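Local coordinates for protein paraflagellar rod component (Trypanosoma brucei, PDB 2Q0X) that is of unknown function but adopts the alpha/beta-hydrolase fold and belongs to the DUF1749 family, at residues L52-F57 / R273-A278; T58-E63 / W68-V73. One frame throughout, in Å; residues are numbered along the deposited sequence.

In the fold
Contact 1 (52-57 with 273-278) and contact 2 (58-63 with 68-73) share one continuous run of chain, since the turn of the first leads straight into the helix of the second; their centres lie about 14 Å apart. Two further joins tie them together. Leu52 N is 2.6 Å from Gln72 OE1, a probable hydrogen bond, and Phe57 CG is 3.8 Å from Phe70 CZ, where the two rings meet edge-to-face. Contact 1 holds a glycerol, probably from the crystallisation liquor, and lies close to the second subunit, whereas contact 2 is buried within its own chain. Neither can be tied to a known active site.

Contact 1. Residues L52-F57 / R273-A278; sequences LSFDYF and RRVLKA. With GOL (glycerol), chain C.
Phe54 sets CG beside its backbone N and opposite the carbonyl carbon (chi1 -66°), which brings the CD1-CE1 side of the ring to Val275 and Ala278, while Tyr56, whose CG sits between N and the carbonyl carbon (chi1 85°), turns its ring toward the same alanine. Phe54 CE1 lies 4.0 Å from Val275 CG1, which comes in at the ring edge near its plane, the two side chains crossing at about a right angle. Ala278 CB touches both rings, 4.0 Å from Phe54 CD1 and 3.8 Å from Tyr56 CE2, with both contacts on one side of the methyl. No direct hydrogen bond links the segments; apolar packing carries their contact.

A glycerol bridges the polar parts. Tyr56 N donates to its O1 at 2.6 Å (N-H...O 156°), and O1 also lies at the edge of the Tyr56 ring. The bond from Asp55 N to O2 is weak, as is that from glycerol O3 to Leu276 O at 3.5 Å. Glu280 OE2 of the same chain and Lys27 NZ of the second subunit also hydrogen-bond to the glycerol, and Tyr56 OH to His283 ND1.

On one side the backbone forms a type I beta turn, closed by Phe57 N to Phe54 O at 3.1 Å, that leads into helix 57-64; on the other, Leu276 and Lys277 both face Thr268 in a classic beta bulge just before helix 280-299.

Contact 2. Residues T58-E63 / W68-V73; sequences TNLAEE and WAFVQV
Helix 57-64 is the crossover of a right-handed beta-alpha-beta unit of the alpha/beta-hydrolase fold, linking the parallel strands 40-44 and 69-73, and here it packs on the second of them through Leu60, Ala61 and Phe70. The backbones come nearest at Ala61 and Phe70, whose CA atoms are 5.5 Å apart, a close approach in keeping with the small alanine side chain. Ala61 CB rests 3.7 Å from Phe70 CB and 4.0 Å from CG, against the root of the aromatic side chain. Phe70 places CG anti to its backbone N (chi1 -167°), which carries the ring along the helix; its far part meets Leu60, with CD2 of the leucine 3.9 Å from Phe70 CE2. Leu60 and Phe70 cross at about a right angle, and both helix residues approach the ring obliquely.

All three touching residues are buried, and no direct hydrogen bond joins the segments. A water supplies the polar link: it donates to Ala61 O at 2.6 Å and to Trp68 O at 2.8 Å, so it bridges the helix backbone to the residue just before the strand.

Around this contact, Val41 of strand 40-44 touches Phe70, and Met33 of strand 26-33 packs on Ala61. From helix 280-299, Ile287 reaches Leu60 and Leu291 reaches Trp68, so that helices 57-64 and 280-299 lie next to each other on the same face of the central sheet.

Contact 1. Residues L52-F57 / R273-A278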
ATOM      1  N   LEU A  52      -2.236  -8.535   5.332  1.00 23.95           N
ATOM      2  CA  LEU A  52      -1.623  -9.615   6.132  1.00 24.39           C
ATOM      3  C   LEU A  52      -0.522  -9.103   7.066  1.00 24.75           C
ATOM      4  O   LEU A  52       0.508  -9.754   7.248  1.00 24.36           O
ATOM      5  CB  LEU A  52      -1.087 -10.760   5.238  1.00 23.91           C
ATOM      6  CG  LEU A  52      -2.079 -11.677   4.518  1.00 23.72           C
ATOM      7  CD1 LEU A  52      -1.288 -12.636   3.574  1.00 23.87           C
ATOM      8  CD2 LEU A  52      -2.954 -12.448   5.491  1.00 22.21           C
ATOM      9  N   SER A  53      -0.765  -7.944   7.674  1.00 25.38           N
ATOM     10  CA  SER A  53       0.201  -7.317   8.593  1.00 25.88           C
ATOM     11  C   SER A  53       0.619  -8.269   9.709  1.00 25.65           C
ATOM     12  O   SER A  53       1.773  -8.272  10.135  1.00 25.36           O
ATOM     13  CB  SER A  53      -0.403  -6.061   9.235  1.00 26.28           C
ATOM     14  OG  SER A  53       0.600  -5.322   9.925  1.00 27.84           O
ATOM     15  N   PHE A  54      -0.345  -9.044  10.197  1.00 25.58           N
ATOM     16  CA  PHE A  54      -0.082 -10.066  11.192  1.00 25.59           C
ATOM     17  C   PHE A  54      -0.125 -11.425  10.540  1.00 25.26           C
ATOM     18  O   PHE A  54      -1.111 -11.771   9.896  1.00 25.10           O
ATOM     19  CB  PHE A  54      -1.099  -9.987  12.330  1.00 26.01           C
ATOM     20  CG  PHE A  54      -0.981  -8.736  13.120  1.00 26.41           C
ATOM     21  CD1 PHE A  54      -0.262  -8.710  14.303  1.00 27.33           C
ATOM     22  CD2 PHE A  54      -1.537  -7.554  12.643  1.00 27.22           C
ATOM     23  CE1 PHE A  54      -0.121  -7.536  15.020  1.00 27.52           C
ATOM     24  CE2 PHE A  54      -1.415  -6.375  13.351  1.00 27.24           C
ATOM     25  CZ  PHE A  54      -0.698  -6.370  14.547  1.00 27.78           C
ATOM     26  N   ASP A  55       0.957 -12.178  10.710  1.00 24.77           N
ATOM     27  CA  ASP A  55       1.050 -13.536  10.217  1.00 24.67           C
ATOM     28  C   ASP A  55      -0.145 -14.347  10.717  1.00 24.49           C
ATOM     29  O   ASP A  55      -0.731 -15.098   9.937  1.00 24.79           O
ATOM     30  CB  ASP A  55       2.399 -14.197  10.633  1.00 24.74           C
ATOM     31  CG  ASP A  55       3.603 -13.667   9.835  1.00 24.95           C
ATOM     32  OD1 ASP A  55       3.416 -12.830   8.928  1.00 25.36           O
ATOM     33  OD2 ASP A  55       4.749 -14.086  10.116  1.00 25.59           O
ATOM     34  N   TYR A  56      -0.544 -14.161  11.978  1.00 24.00           N
ATOM     35  CA  TYR A  56      -1.676 -14.923  12.538  1.00 23.95           C
ATOM     36  C   TYR A  56      -3.033 -14.736  11.849  1.00 23.65           C
ATOM     37  O   TYR A  56      -3.908 -15.561  12.026  1.00 23.76           O
ATOM     38  CB  TYR A  56      -1.802 -14.750  14.069  1.00 24.05           C
ATOM     39  CG  TYR A  56      -2.568 -13.530  14.533  1.00 24.46           C
ATOM     40  CD1 TYR A  56      -3.965 -13.494  14.477  1.00 24.22           C
ATOM     41  CD2 TYR A  56      -1.908 -12.437  15.055  1.00 23.72           C
ATOM     42  CE1 TYR A  56      -4.664 -12.413  14.895  1.00 24.52           C
ATOM     43  CE2 TYR A  56      -2.607 -11.340  15.473  1.00 24.95           C
ATOM     44  CZ  TYR A  56      -3.990 -11.329  15.400  1.00 24.69           C
ATOM     45  OH  TYR A  56      -4.708 -10.224  15.824  1.00 24.62           O
ATOM     46  N   PHE A  57      -3.208 -13.668  11.075  1.00 23.30           N
ATOM     47  CA  PHE A  57      -4.385 -13.496  10.223  1.00 23.02           C
ATOM     48  C   PHE A  57      -4.699 -14.691   9.314  1.00 23.26           C
ATOM     49  O   PHE A  57      -5.865 -14.927   8.985  1.00 22.76           O
ATOM     50  CB  PHE A  57      -4.200 -12.267   9.320  1.00 22.99           C
ATOM     51  CG  PHE A  57      -4.385 -10.952  10.004  1.00 22.26           C
ATOM     52  CD1 PHE A  57      -4.575 -10.849  11.384  1.00 22.74           C
ATOM     53  CD2 PHE A  57      -4.346  -9.784   9.251  1.00 22.72           C
ATOM     54  CE1 PHE A  57      -4.756  -9.600  11.982  1.00 22.60           C
ATOM     55  CE2 PHE A  57      -4.521  -8.544   9.850  1.00 22.08           C
ATOM     56  CZ  PHE A  57      -4.730  -8.455  11.207  1.00 22.39           C
ATOM     57  N   ARG A 273       5.212   1.774  20.995  1.00 31.64           N
ATOM     58  CA  ARG A 273       3.834   1.247  20.944  1.00 31.42           C
ATOM     59  C   ARG A 273       3.549   0.454  19.670  1.00 32.04           C
ATOM     60  O   ARG A 273       2.427   0.456  19.170  1.00 32.04           O
ATOM     61  CB  ARG A 273       2.802   2.359  21.149  1.00 31.10           C
ATOM     62  CG  ARG A 273       2.812   2.917  22.559  1.00 30.12           C
ATOM     63  CD  ARG A 273       1.564   3.679  22.878  1.00 27.85           C
ATOM     64  NE  ARG A 273       1.343   4.791  21.959  1.00 27.37           N
ATOM     65  CZ  ARG A 273       0.212   5.014  21.297  1.00 26.48           C
ATOM     66  NH1 ARG A 273      -0.833   4.228  21.459  1.00 26.35           N
ATOM     67  NH2 ARG A 273       0.121   6.045  20.475  1.00 26.59           N
ATOM     68  N   ARG A 274       4.577  -0.242  19.179  1.00 32.44           N
ATOM     69  CA  ARG A 274       4.461  -1.098  18.024  1.00 32.91           C
ATOM     70  C   ARG A 274       4.542  -2.566  18.445  1.00 32.48           C
ATOM     71  O   ARG A 274       5.350  -2.933  19.274  1.00 32.24           O
ATOM     72  CB  ARG A 274       5.576  -0.755  17.038  1.00 33.67           C
ATOM     73  CG  ARG A 274       5.574   0.734  16.640  1.00 35.67           C
ATOM     74  CD  ARG A 274       5.551   0.920  15.136  1.00 37.72           C
ATOM     75  NE  ARG A 274       6.865   1.285  14.611  1.00 38.45           N
ATOM     76  CZ  ARG A 274       7.206   1.252  13.324  1.00 38.63           C
ATOM     77  NH1 ARG A 274       6.352   0.832  12.391  1.00 39.13           N
ATOM     78  NH2 ARG A 274       8.423   1.629  12.971  1.00 39.01           N
ATOM     79  N   VAL A 275       3.682  -3.399  17.883  1.00 32.35           N
ATOM     80  CA  VAL A 275       3.725  -4.822  18.164  1.00 32.46           C
ATOM     81  C   VAL A 275       4.849  -5.440  17.323  1.00 32.91           C
ATOM     82  O   VAL A 275       4.865  -5.323  16.090  1.00 33.04           O
ATOM     83  CB  VAL A 275       2.349  -5.500  17.911  1.00 32.33           C
ATOM     84  CG1 VAL A 275       2.442  -7.009  18.046  1.00 31.70           C
ATOM     85  CG2 VAL A 275       1.326  -4.954  18.875  1.00 31.24           C
ATOM     86  N   LEU A 276       5.815  -6.042  18.009  1.00 33.18           N
ATOM     87  CA  LEU A 276       6.894  -6.769  17.364  1.00 33.38           C
ATOM     88  C   LEU A 276       6.479  -8.219  17.142  1.00 33.61           C
ATOM     89  O   LEU A 276       6.847  -8.835  16.148  1.00 33.85           O
ATOM     90  CB  LEU A 276       8.161  -6.728  18.234  1.00 33.40           C
ATOM     91  CG  LEU A 276       8.724  -5.340  18.561  1.00 33.34           C
ATOM     92  CD1 LEU A 276       9.919  -5.456  19.529  1.00 33.53           C
ATOM     93  CD2 LEU A 276       9.124  -4.594  17.284  1.00 32.82           C
ATOM     94  N   LYS A 277       5.742  -8.777  18.092  1.00 33.75           N
ATOM     95  CA  LYS A 277       5.251 -10.141  17.969  1.00 33.94           C
ATOM     96  C   LYS A 277       3.953 -10.242  18.758  1.00 33.52           C
ATOM     97  O   LYS A 277       3.926  -9.968  19.952  1.00 33.80           O
ATOM     98  CB  LYS A 277       6.289 -11.133  18.499  1.00 34.04           C
ATOM     99  CG  LYS A 277       5.978 -12.619  18.214  1.00 34.44           C
ATOM    100  CD  LYS A 277       7.076 -13.523  18.799  1.00 34.78           C
ATOM    101  CE  LYS A 277       6.642 -14.996  18.917  1.00 35.23           C
ATOM    102  NZ  LYS A 277       7.766 -15.897  19.318  1.00 35.56           N
ATOM    103  N   ALA A 278       2.877 -10.604  18.073  1.00 33.06           N
ATOM    104  CA  ALA A 278       1.581 -10.766  18.699  1.00 32.50           C
ATOM    105  C   ALA A 278       1.625 -12.087  19.462  1.00 32.38           C
ATOM    106  O   ALA A 278       2.340 -13.030  19.064  1.00 32.01           O
ATOM    107  CB  ALA A 278       0.484 -10.788  17.661  1.00 32.19           C
TER
HETATM  108  C1  GOL C 336       2.264 -12.488  14.199  1.00 49.90           C
HETATM  109  O1  GOL C 336       1.070 -12.962  13.624  1.00 47.92           O
HETATM  110  C2  GOL C 336       2.677 -11.124  13.643  1.00 50.29           C
HETATM  111  O2  GOL C 336       3.469 -11.153  12.453  1.00 49.28           O
HETATM  112  C3  GOL C 336       3.436 -10.412  14.721  1.00 50.82           C
HETATM  113  O3  GOL C 336       4.116  -9.352  14.092  1.00 53.33           O

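Contact 2. Residues T58-E63 / W68-V73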
ATOM      1  N   THR A  58      -3.665 -15.414   8.872  1.00 23.76           N
ATOM      2  CA  THR A  58      -3.873 -16.628   8.087  1.00 24.21           C
ATOM      3  C   THR A  58      -4.555 -17.702   8.935  1.00 24.50           C
ATOM      4  O   THR A  58      -5.483 -18.371   8.480  1.00 24.23           O
ATOM      5  CB  THR A  58      -2.552 -17.162   7.435  1.00 24.10           C
ATOM      6  OG1 THR A  58      -1.571 -17.465   8.428  1.00 23.82           O
ATOM      7  CG2 THR A  58      -1.969 -16.108   6.503  1.00 24.93           C
ATOM      8  N   ASN A  59      -4.109 -17.828  10.179  1.00 25.10           N
ATOM      9  CA  ASN A  59      -4.689 -18.781  11.130  1.00 25.69           C
ATOM     10  C   ASN A  59      -6.090 -18.347  11.608  1.00 25.59           C
ATOM     11  O   ASN A  59      -7.007 -19.161  11.656  1.00 25.67           O
ATOM     12  CB  ASN A  59      -3.753 -18.964  12.324  1.00 25.82           C
ATOM     13  CG  ASN A  59      -2.411 -19.515  11.930  1.00 27.48           C
ATOM     14  OD1 ASN A  59      -2.301 -20.672  11.513  1.00 28.85           O
ATOM     15  ND2 ASN A  59      -1.368 -18.687  12.040  1.00 29.22           N
ATOM     16  N   LEU A  60      -6.233 -17.071  11.967  1.00 25.69           N
ATOM     17  CA  LEU A  60      -7.547 -16.446  12.190  1.00 25.77           C
ATOM     18  C   LEU A  60      -8.567 -16.760  11.090  1.00 26.19           C
ATOM     19  O   LEU A  60      -9.640 -17.297  11.375  1.00 26.06           O
ATOM     20  CB  LEU A  60      -7.426 -14.912  12.313  1.00 25.76           C
ATOM     21  CG  LEU A  60      -8.695 -14.173  12.813  1.00 25.86           C
ATOM     22  CD1 LEU A  60      -9.334 -14.897  14.036  1.00 25.70           C
ATOM     23  CD2 LEU A  60      -8.426 -12.739  13.174  1.00 25.17           C
ATOM     24  N   ALA A  61      -8.245 -16.396   9.849  1.00 26.59           N
ATOM     25  CA  ALA A  61      -9.162 -16.597   8.725  1.00 27.16           C
ATOM     26  C   ALA A  61      -9.516 -18.076   8.562  1.00 27.69           C
ATOM     27  O   ALA A  61     -10.665 -18.433   8.298  1.00 27.67           O
ATOM     28  CB  ALA A  61      -8.567 -16.027   7.414  1.00 26.91           C
ATOM     29  N   GLU A  62      -8.517 -18.926   8.750  1.00 28.34           N
ATOM     30  CA  GLU A  62      -8.691 -20.360   8.694  1.00 29.27           C
ATOM     31  C   GLU A  62      -9.685 -20.868   9.752  1.00 28.77           C
ATOM     32  O   GLU A  62     -10.581 -21.666   9.451  1.00 28.40           O
ATOM     33  CB  GLU A  62      -7.318 -21.022   8.887  1.00 29.50           C
ATOM     34  CG  GLU A  62      -7.202 -22.409   8.410  1.00 30.51           C
ATOM     35  CD  GLU A  62      -5.751 -22.884   8.468  1.00 31.54           C
ATOM     36  OE1 GLU A  62      -5.255 -23.112   9.607  1.00 34.20           O
ATOM     37  OE2 GLU A  62      -5.109 -23.013   7.383  1.00 33.68           O
ATOM     38  N   GLU A  63      -9.505 -20.403  10.984  1.00 28.65           N
ATOM     39  CA  GLU A  63     -10.379 -20.785  12.099  1.00 28.74           C
ATOM     40  C   GLU A  63     -11.798 -20.264  11.929  1.00 28.36           C
ATOM     41  O   GLU A  63     -12.744 -20.980  12.229  1.00 28.02           O
ATOM     42  CB  GLU A  63      -9.795 -20.331  13.438  1.00 28.99           C
ATOM     43  CG  GLU A  63      -8.595 -21.160  13.886  1.00 29.92           C
ATOM     44  CD  GLU A  63      -8.939 -22.634  14.100  1.00 32.09           C
ATOM     45  OE1 GLU A  63     -10.034 -22.938  14.653  1.00 33.05           O
ATOM     46  OE2 GLU A  63      -8.104 -23.488  13.721  1.00 33.41           O
ATOM     47  N   TRP A  68     -17.286 -16.868   9.650  1.00 26.30           N
ATOM     48  CA  TRP A  68     -17.051 -15.508   9.170  1.00 25.46           C
ATOM     49  C   TRP A  68     -16.027 -15.492   8.026  1.00 25.07           C
ATOM     50  O   TRP A  68     -15.003 -16.180   8.082  1.00 25.22           O
ATOM     51  CB  TRP A  68     -16.523 -14.609  10.305  1.00 24.87           C
ATOM     52  CG  TRP A  68     -17.481 -14.343  11.461  1.00 24.38           C
ATOM     53  CD1 TRP A  68     -17.713 -15.147  12.537  1.00 23.85           C
ATOM     54  CD2 TRP A  68     -18.273 -13.164  11.672  1.00 24.17           C
ATOM     55  NE1 TRP A  68     -18.609 -14.559  13.383  1.00 24.01           N
ATOM     56  CE2 TRP A  68     -18.967 -13.336  12.883  1.00 24.04           C
ATOM     57  CE3 TRP A  68     -18.460 -11.981  10.959  1.00 24.36           C
ATOM     58  CZ2 TRP A  68     -19.838 -12.365  13.397  1.00 23.82           C
ATOM     59  CZ3 TRP A  68     -19.338 -11.028  11.460  1.00 24.26           C
ATOM     60  CH2 TRP A  68     -20.012 -11.230  12.670  1.00 23.65           C
ATOM     61  N   ALA A  69     -16.290 -14.691   7.000  1.00 24.38           N
ATOM     62  CA  ALA A  69     -15.276 -14.362   6.021  1.00 23.86           C
ATOM     63  C   ALA A  69     -14.275 -13.420   6.694  1.00 23.58           C
ATOM     64  O   ALA A  69     -14.559 -12.878   7.751  1.00 23.68           O
ATOM     65  CB  ALA A  69     -15.891 -13.716   4.780  1.00 23.43           C
ATOM     66  N   PHE A  70     -13.095 -13.282   6.103  1.00 23.35           N
ATOM     67  CA  PHE A  70     -12.057 -12.385   6.593  1.00 23.46           C
ATOM     68  C   PHE A  70     -11.665 -11.466   5.437  1.00 23.61           C
ATOM     69  O   PHE A  70     -11.234 -11.938   4.393  1.00 23.00           O
ATOM     70  CB  PHE A  70     -10.836 -13.160   7.131  1.00 23.42           C
ATOM     71  CG  PHE A  70      -9.875 -12.298   7.926  1.00 23.87           C
ATOM     72  CD1 PHE A  70      -8.605 -11.994   7.433  1.00 23.70           C
ATOM     73  CD2 PHE A  70     -10.252 -11.764   9.149  1.00 23.44           C
ATOM     74  CE1 PHE A  70      -7.724 -11.195   8.141  1.00 23.15           C
ATOM     75  CE2 PHE A  70      -9.379 -10.950   9.858  1.00 23.73           C
ATOM     76  CZ  PHE A  70      -8.103 -10.658   9.337  1.00 23.37           C
ATOM     77  N   VAL A  71     -11.889 -10.162   5.622  1.00 23.84           N
ATOM     78  CA  VAL A  71     -11.635  -9.169   4.593  1.00 24.03           C
ATOM     79  C   VAL A  71     -10.647  -8.144   5.126  1.00 24.16           C
ATOM     80  O   VAL A  71     -10.759  -7.729   6.276  1.00 24.11           O
ATOM     81  CB  VAL A  71     -12.919  -8.426   4.170  1.00 24.24           C
ATOM     82  CG1 VAL A  71     -12.607  -7.367   3.097  1.00 23.69           C
ATOM     83  CG2 VAL A  71     -13.994  -9.419   3.660  1.00 23.84           C
ATOM     84  N   GLN A  72      -9.705  -7.750   4.256  1.00 23.98           N
ATOM     85  CA  GLN A  72      -8.632  -6.804   4.559  1.00 23.73           C
ATOM     86  C   GLN A  72      -8.580  -5.711   3.523  1.00 23.85           C
ATOM     87  O   GLN A  72      -8.658  -5.983   2.336  1.00 23.60           O
ATOM     88  CB  GLN A  72      -7.299  -7.528   4.541  1.00 23.31           C
ATOM     89  CG  GLN A  72      -7.161  -8.546   5.621  1.00 23.06           C
ATOM     90  CD  GLN A  72      -5.884  -9.353   5.478  1.00 22.58           C
ATOM     91  OE1 GLN A  72      -4.799  -8.892   5.846  1.00 20.62           O
ATOM     92  NE2 GLN A  72      -6.004 -10.555   4.915  1.00 22.46           N
ATOM     93  N   VAL A  73      -8.441  -4.476   3.980  1.00 24.60           N
ATOM     94  CA  VAL A  73      -8.324  -3.317   3.098  1.00 25.33           C
ATOM     95  C   VAL A  73      -7.111  -2.556   3.578  1.00 26.47           C
ATOM     96  O   VAL A  73      -6.848  -2.484   4.783  1.00 26.39           O
ATOM     97  CB  VAL A  73      -9.613  -2.406   3.121  1.00 25.33           C
ATOM     98  CG1 VAL A  73      -9.873  -1.800   4.494  1.00 24.54           C
ATOM     99  CG2 VAL A  73      -9.559  -1.283   2.051  1.00 24.50           C
TER
HETATM  100  O   HOH W   1     -12.399 -16.774   7.393  1.00 37.16           O